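Local coordinates for mandelate racemase / muconate lactonizing enzyme, C-terminal domain protein (Labrenzia alexandrii, PDB 4E5T), which probably abstracts a proton from a carboxylate substrate with the aid of magnesium, as other members of the enolase superfamily do, its own substrate being unassigned, at residues T130-P134 against N147-D151; A177-D182 against G395-A401. All blocks are in the same frame, centred on the assembly; numbering follows the deposited sequence.

Interaction 1. Residues T130-P134 against N147-D151; sequences TYLYP and NVYND
P134 and V148 have the nearest CA atoms, 6.2 Å apart, where the chain leaving strand 126-131 passes the turn that leads into helix 152-165. No hydrogen bond joins the two segments; side chains make the contact. V148 points toward the other segment and divides its two branches. CG1, anti to the backbone N (chi1 -164°), lies 4.2 Å from L132 CB, while CG2 reaches P134 and sits 3.9 Å from its CB. The Y149 ring reaches the other segment with its far end, crossing P134 at about a right angle. Its CE1 comes 3.5 Å from L132 O, and its OH lies near the plane of the Y133 ring, at the edge, 3.7 Å from CD1. P134 CD meets the same phenol end, 4.2 Å from Y149 CZ. The turn is braced from within: N147 OD1 takes the backbone N of Y149 on an in-plane lone pair at 2.8 Å, an Asx turn, and D151 caps the following helix by accepting from M154 N. L132 also packs on A155 and A159 of that helix, and Y133 stacks on H19, in the loop between strands 4-13 and 23-31. The contact thus joins the two ordered ends of a barrel loop, whose middle is not modelled, mainly by van der Waals packing, while the directional bonds of N147 and D151 shape the turn and the start of the helix.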
loop_
_atom_site.group_PDB
_atom_site.type_symbol
_atom_site.label_atom_id
_atom_site.label_comp_id
_atom_site.label_asym_id
_atom_site.label_seq_id
_atom_site.Cartn_x
_atom_site.Cartn_y
_atom_site.Cartn_z
ATOM N N THR A 130 -34.192 -12.710 -16.979
ATOM C CA THR A 130 -34.054 -13.964 -17.699
ATOM C C THR A 130 -32.950 -13.879 -18.742
ATOM O O THR A 130 -32.662 -12.805 -19.269
ATOM C CB THR A 130 -35.409 -14.405 -18.359
ATOM O OG1 THR A 130 -35.242 -15.673 -19.000
ATOM C CG2 THR A 130 -35.920 -13.377 -19.379
ATOM N N TYR A 131 -32.318 -15.014 -19.015
ATOM C CA TYR A 131 -31.497 -15.145 -20.207
ATOM C C TYR A 131 -32.432 -14.939 -21.369
ATOM O O TYR A 131 -33.627 -15.147 -21.226
ATOM C CB TYR A 131 -30.916 -16.552 -20.316
ATOM C CG TYR A 131 -29.478 -16.661 -19.913
ATOM C CD1 TYR A 131 -28.468 -16.137 -20.720
ATOM C CD2 TYR A 131 -29.119 -17.291 -18.723
ATOM C CE1 TYR A 131 -27.127 -16.234 -20.347
ATOM C CE2 TYR A 131 -27.785 -17.400 -18.344
ATOM C CZ TYR A 131 -26.793 -16.872 -19.158
ATOM O OH TYR A 131 -25.475 -16.982 -18.777
ATOM N N LEU A 132 -31.905 -14.540 -22.520
ATOM C CA LEU A 132 -32.715 -14.495 -23.732
ATOM C C LEU A 132 -32.677 -15.872 -24.393
ATOM O O LEU A 132 -31.608 -16.347 -24.772
ATOM C CB LEU A 132 -32.188 -13.423 -24.690
ATOM C CG LEU A 132 -32.102 -11.978 -24.179
ATOM C CD1 LEU A 132 -31.357 -11.113 -25.180
ATOM C CD2 LEU A 132 -33.492 -11.414 -23.920
ATOM N N TYR A 133 -33.833 -16.525 -24.498
ATOM C CA TYR A 133 -33.924 -17.835 -25.146
ATOM C C TYR A 133 -34.774 -17.716 -26.430
ATOM O O TYR A 133 -35.465 -16.714 -26.617
ATOM C CB TYR A 133 -34.585 -18.841 -24.200
ATOM C CG TYR A 133 -33.915 -19.077 -22.864
ATOM C CD1 TYR A 133 -32.827 -19.936 -22.743
ATOM C CD2 TYR A 133 -34.412 -18.492 -21.706
ATOM C CE1 TYR A 133 -32.232 -20.178 -21.503
ATOM C CE2 TYR A 133 -33.824 -18.732 -20.462
ATOM C CZ TYR A 133 -32.740 -19.574 -20.369
ATOM O OH TYR A 133 -32.169 -19.805 -19.136
ATOM N N PRO A 134 -34.742 -18.735 -27.317
ATOM C CA PRO A 134 -35.680 -18.706 -28.456
ATOM C C PRO A 134 -37.102 -19.172 -28.089
ATOM O O PRO A 134 -38.010 -19.208 -28.938
ATOM C CB PRO A 134 -35.054 -19.674 -29.467
ATOM C CG PRO A 134 -33.739 -20.108 -28.883
ATOM C CD PRO A 134 -33.779 -19.843 -27.420
ATOM N N ASN A 147 -29.079 -17.428 -34.870
ATOM C CA ASN A 147 -30.098 -17.484 -33.822
ATOM C C ASN A 147 -29.986 -16.374 -32.786
ATOM O O ASN A 147 -29.380 -15.335 -33.025
ATOM C CB ASN A 147 -30.044 -18.826 -33.101
ATOM C CG ASN A 147 -28.649 -19.168 -32.629
ATOM O OD1 ASN A 147 -28.140 -18.592 -31.654
ATOM N ND2 ASN A 147 -28.016 -20.113 -33.317
ATOM N N VAL A 148 -30.577 -16.623 -31.625
ATOM C CA VAL A 148 -30.654 -15.643 -30.548
ATOM C C VAL A 148 -29.324 -15.475 -29.808
ATOM O O VAL A 148 -29.043 -14.412 -29.247
ATOM C CB VAL A 148 -31.755 -16.041 -29.543
ATOM C CG1 VAL A 148 -32.116 -14.876 -28.659
ATOM C CG2 VAL A 148 -32.982 -16.522 -30.293
ATOM N N TYR A 149 -28.509 -16.526 -29.813
ATOM C CA TYR A 149 -27.241 -16.515 -29.097
ATOM C C TYR A 149 -26.085 -15.988 -29.939
ATOM O O TYR A 149 -24.977 -15.860 -29.432
ATOM C CB TYR A 149 -26.866 -17.924 -28.679
ATOM C CG TYR A 149 -27.882 -18.657 -27.852
ATOM C CD1 TYR A 149 -28.439 -18.087 -26.718
ATOM C CD2 TYR A 149 -28.270 -19.939 -28.197
ATOM C CE1 TYR A 149 -29.363 -18.777 -25.955
ATOM C CE2 TYR A 149 -29.194 -20.633 -27.447
ATOM C CZ TYR A 149 -29.738 -20.052 -26.327
ATOM O OH TYR A 149 -30.662 -20.757 -25.592
ATOM N N ASN A 150 -26.325 -15.715 -31.220
ATOM C CA ASN A 150 -25.239 -15.346 -32.130
ATOM C C ASN A 150 -25.521 -14.163 -33.040
ATOM O O ASN A 150 -24.610 -13.632 -33.664
ATOM C CB ASN A 150 -24.812 -16.540 -32.994
ATOM C CG ASN A 150 -25.931 -17.057 -33.879
ATOM O OD1 ASN A 150 -26.885 -16.349 -34.183
ATOM N ND2 ASN A 150 -25.819 -18.311 -34.288
ATOM N N ASP A 151 -26.786 -13.777 -33.144
ATOM C CA ASP A 151 -27.176 -12.678 -34.020
ATOM C C ASP A 151 -27.844 -11.556 -33.234
ATOM O O ASP A 151 -28.939 -11.738 -32.712
ATOM C CB ASP A 151 -28.115 -13.175 -35.128
ATOM C CG ASP A 151 -28.731 -12.039 -35.914
ATOM O OD1 ASP A 151 -29.747 -11.480 -35.448
ATOM O OD2 ASP A 151 -28.198 -11.695 -36.990
#

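Interaction 2. Residues A177-D182 against G395-A401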
loop_
_atom_site.group_PDB
_atom_site.type_symbol
_atom_site.label_atom_id
_atom_site.label_comp_id
_atom_site.label_asym_id
_atom_site.label_seq_id
_atom_site.Cartn_x
_atom_site.Cartn_y
_atom_site.Cartn_z
ATOM N N ALA A 177 -16.929 -18.353 -26.953
ATOM C CA ALA A 177 -16.839 -19.582 -26.165
ATOM C C ALA A 177 -15.964 -19.423 -24.943
ATOM O O ALA A 177 -15.036 -18.608 -24.941
ATOM C CB ALA A 177 -16.328 -20.739 -27.019
ATOM N N TYR A 178 -16.282 -20.196 -23.906
ATOM C CA TYR A 178 -15.431 -20.309 -22.735
ATOM C C TYR A 178 -14.712 -21.653 -22.733
ATOM O O TYR A 178 -15.334 -22.689 -22.939
ATOM C CB TYR A 178 -16.208 -20.059 -21.433
ATOM C CG TYR A 178 -17.597 -20.653 -21.322
ATOM C CD1 TYR A 178 -18.688 -20.056 -21.950
ATOM C CD2 TYR A 178 -17.834 -21.772 -20.529
ATOM C CE1 TYR A 178 -19.974 -20.583 -21.816
ATOM C CE2 TYR A 178 -19.118 -22.305 -20.391
ATOM C CZ TYR A 178 -20.182 -21.707 -21.036
ATOM O OH TYR A 178 -21.452 -22.235 -20.913
ATOM N N THR A 179 -13.397 -21.623 -22.523
ATOM C CA THR A 179 -12.544 -22.812 -22.668
ATOM C C THR A 179 -11.788 -23.211 -21.402
ATOM O O THR A 179 -11.637 -22.428 -20.467
ATOM C CB THR A 179 -11.463 -22.639 -23.773
ATOM O OG1 THR A 179 -10.364 -21.859 -23.263
ATOM C CG2 THR A 179 -12.034 -21.979 -25.014
ATOM N N ILE A 180 -11.272 -24.432 -21.406
ATOM C CA ILE A 180 -10.533 -24.961 -20.269
ATOM C C ILE A 180 -9.176 -24.283 -20.091
ATOM O O ILE A 180 -8.451 -24.561 -19.135
ATOM C CB ILE A 180 -10.304 -26.460 -20.438
ATOM C CG1 ILE A 180 -9.562 -26.720 -21.748
ATOM C CG2 ILE A 180 -11.635 -27.194 -20.407
ATOM C CD1 ILE A 180 -9.092 -28.143 -21.923
ATOM N N TYR A 181 -8.828 -23.397 -21.014
ATOM C CA TYR A 181 -7.534 -22.745 -20.969
ATOM C C TYR A 181 -7.666 -21.252 -20.700
ATOM O O TYR A 181 -6.727 -20.487 -20.923
ATOM C CB TYR A 181 -6.793 -22.981 -22.271
ATOM C CG TYR A 181 -6.446 -24.434 -22.521
ATOM C CD1 TYR A 181 -5.798 -25.191 -21.560
ATOM C CD2 TYR A 181 -6.777 -25.050 -23.724
ATOM C CE1 TYR A 181 -5.479 -26.509 -21.796
ATOM C CE2 TYR A 181 -6.466 -26.368 -23.959
ATOM C CZ TYR A 181 -5.820 -27.089 -22.996
ATOM O OH TYR A 181 -5.504 -28.396 -23.237
ATOM N N ASP A 182 -8.840 -20.847 -20.218
ATOM C CA ASP A 182 -9.118 -19.454 -19.890
ATOM C C ASP A 182 -8.236 -18.993 -18.723
ATOM O O ASP A 182 -7.792 -19.826 -17.933
ATOM C CB ASP A 182 -10.612 -19.297 -19.586
ATOM C CG ASP A 182 -11.473 -19.314 -20.857
ATOM O OD1 ASP A 182 -10.897 -19.503 -21.955
ATOM O OD2 ASP A 182 -12.719 -19.147 -20.764
ATOM N N GLY A 395 -20.397 -27.461 -18.970
ATOM C CA GLY A 395 -19.027 -27.737 -19.380
ATOM C C GLY A 395 -18.393 -26.672 -20.252
ATOM O O GLY A 395 -19.092 -25.847 -20.833
ATOM N N PHE A 396 -17.062 -26.703 -20.335
ATOM C CA PHE A 396 -16.275 -25.751 -21.127
ATOM C C PHE A 396 -16.095 -26.223 -22.575
ATOM O O PHE A 396 -16.394 -27.378 -22.901
ATOM C CB PHE A 396 -14.870 -25.606 -20.527
ATOM C CG PHE A 396 -14.772 -24.681 -19.335
ATOM C CD1 PHE A 396 -14.682 -23.305 -19.508
ATOM C CD2 PHE A 396 -14.696 -25.197 -18.042
ATOM C CE1 PHE A 396 -14.558 -22.458 -18.410
ATOM C CE2 PHE A 396 -14.576 -24.357 -16.934
ATOM C CZ PHE A 396 -14.511 -22.989 -17.117
ATOM N N GLN A 397 -15.587 -25.332 -23.432
ATOM C CA GLN A 397 -14.989 -25.728 -24.718
ATOM C C GLN A 397 -13.528 -26.210 -24.523
ATOM O O GLN A 397 -12.709 -25.514 -23.930
ATOM C CB GLN A 397 -15.044 -24.582 -25.737
ATOM C CG GLN A 397 -14.443 -24.954 -27.103
ATOM C CD GLN A 397 -14.347 -23.779 -28.060
ATOM O OE1 GLN A 397 -13.304 -23.128 -28.154
ATOM N NE2 GLN A 397 -15.434 -23.504 -28.783
ATOM N N GLU A 398 -13.195 -27.399 -25.020
ATOM C CA GLU A 398 -11.894 -27.996 -24.704
ATOM C C GLU A 398 -10.826 -27.786 -25.778
ATOM O O GLU A 398 -9.754 -28.387 -25.720
ATOM C CB GLU A 398 -12.040 -29.482 -24.363
ATOM C CG GLU A 398 -12.921 -29.731 -23.141
ATOM C CD GLU A 398 -13.175 -31.207 -22.896
ATOM O OE1 GLU A 398 -13.706 -31.549 -21.808
ATOM O OE2 GLU A 398 -12.850 -32.024 -23.792
ATOM N N THR A 399 -11.125 -26.948 -26.765
ATOM C CA THR A 399 -10.094 -26.434 -27.658
ATOM C C THR A 399 -9.722 -25.033 -27.160
ATOM O O THR A 399 -10.515 -24.388 -26.467
ATOM C CB THR A 399 -10.560 -26.392 -29.143
ATOM O OG1 THR A 399 -11.647 -25.469 -29.304
ATOM C CG2 THR A 399 -10.995 -27.768 -29.603
ATOM N N PRO A 400 -8.506 -24.565 -27.484
ATOM C CA PRO A 400 -8.132 -23.187 -27.147
ATOM C C PRO A 400 -9.093 -22.174 -27.767
ATOM O O PRO A 400 -9.848 -22.503 -28.679
ATOM C CB PRO A 400 -6.752 -23.043 -27.779
ATOM C CG PRO A 400 -6.225 -24.436 -27.854
ATOM C CD PRO A 400 -7.406 -25.302 -28.127
ATOM N N ALA A 401 -9.056 -20.948 -27.266
ATOM C CA ALA A 401 -9.920 -19.877 -27.745
ATOM C C ALA A 401 -9.495 -19.335 -29.117
ATOM O O ALA A 401 -8.310 -19.098 -29.360
ATOM C CB ALA A 401 -9.927 -18.782 -26.745
#
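Around T179 and Q397, whose CA atoms lie 4.3 Å apart, the two segments run the same way and form a single parallel bridge, in which Q397 N donates to Y178 O at 2.7 Å (168° at the hydrogen) and Q397 O accepts from I180 N at 3.1 Å. T179 then opens a type I turn ending at D182. Its chi1 of 79° places OG1 between the backbone N and the carbonyl carbon, where it both donates, to D182 OD1 at 2.7 Å from above the carboxylate plane, and accepts, from Y181 N in an ST turn; CG2, anti to the carbonyl carbon, faces T399 O and Q397 OE1. A valine here would still offer methyl groups, but loss of the hydroxyl would probably leave Y181 N without its acceptor and D182 freer to turn, although H184 still holds the carboxylate. F396 sets its ring edge toward the Y178 carbonyl, with CD1 near T179 O. The same CD1 meets the edge of the Y178 ring, 3.7 Å from CD2, with the ring planes at 76°, and F396 CB receives I180 CG2 at 3.6 Å. I180 CG2 also nears E398 CG, and within its own segment CG1 rests over the centre of the Y181 ring. Y181 CD2 lies 4.1 Å from P400 CA, at the ring edge. Y178 stacks on H216, its side chain about 8 Å from the bound magnesium. Y83 of the second subunit meets the F396 ring edge-to-face, and Y181 packs on H76 of the same subunit and on P335 of a third. Polar bonds therefore fix the backbones and the turn, while aromatic and aliphatic groups carry this junction of barrel loop and C-terminal tail into the subunit interface.

How the interactions relate
From the N terminus, the chain passes through the capping domain and enters the barrel by strand 126-131. Interaction 1 soon closes the short loop between that strand and helix 152-165. The chain then runs through this helix and strand 169-172 into the next loop, where 177-182 opens interaction 2; its partner, 395-401, arrives only after the rest of the barrel, so this contact closes a very long loop. The two follow in series, neither nested nor crossing, with centres about 20 Å apart. Interaction 1 joins parts of one strand-to-helix connection, whereas interaction 2 ties the C-terminal tail to the following one.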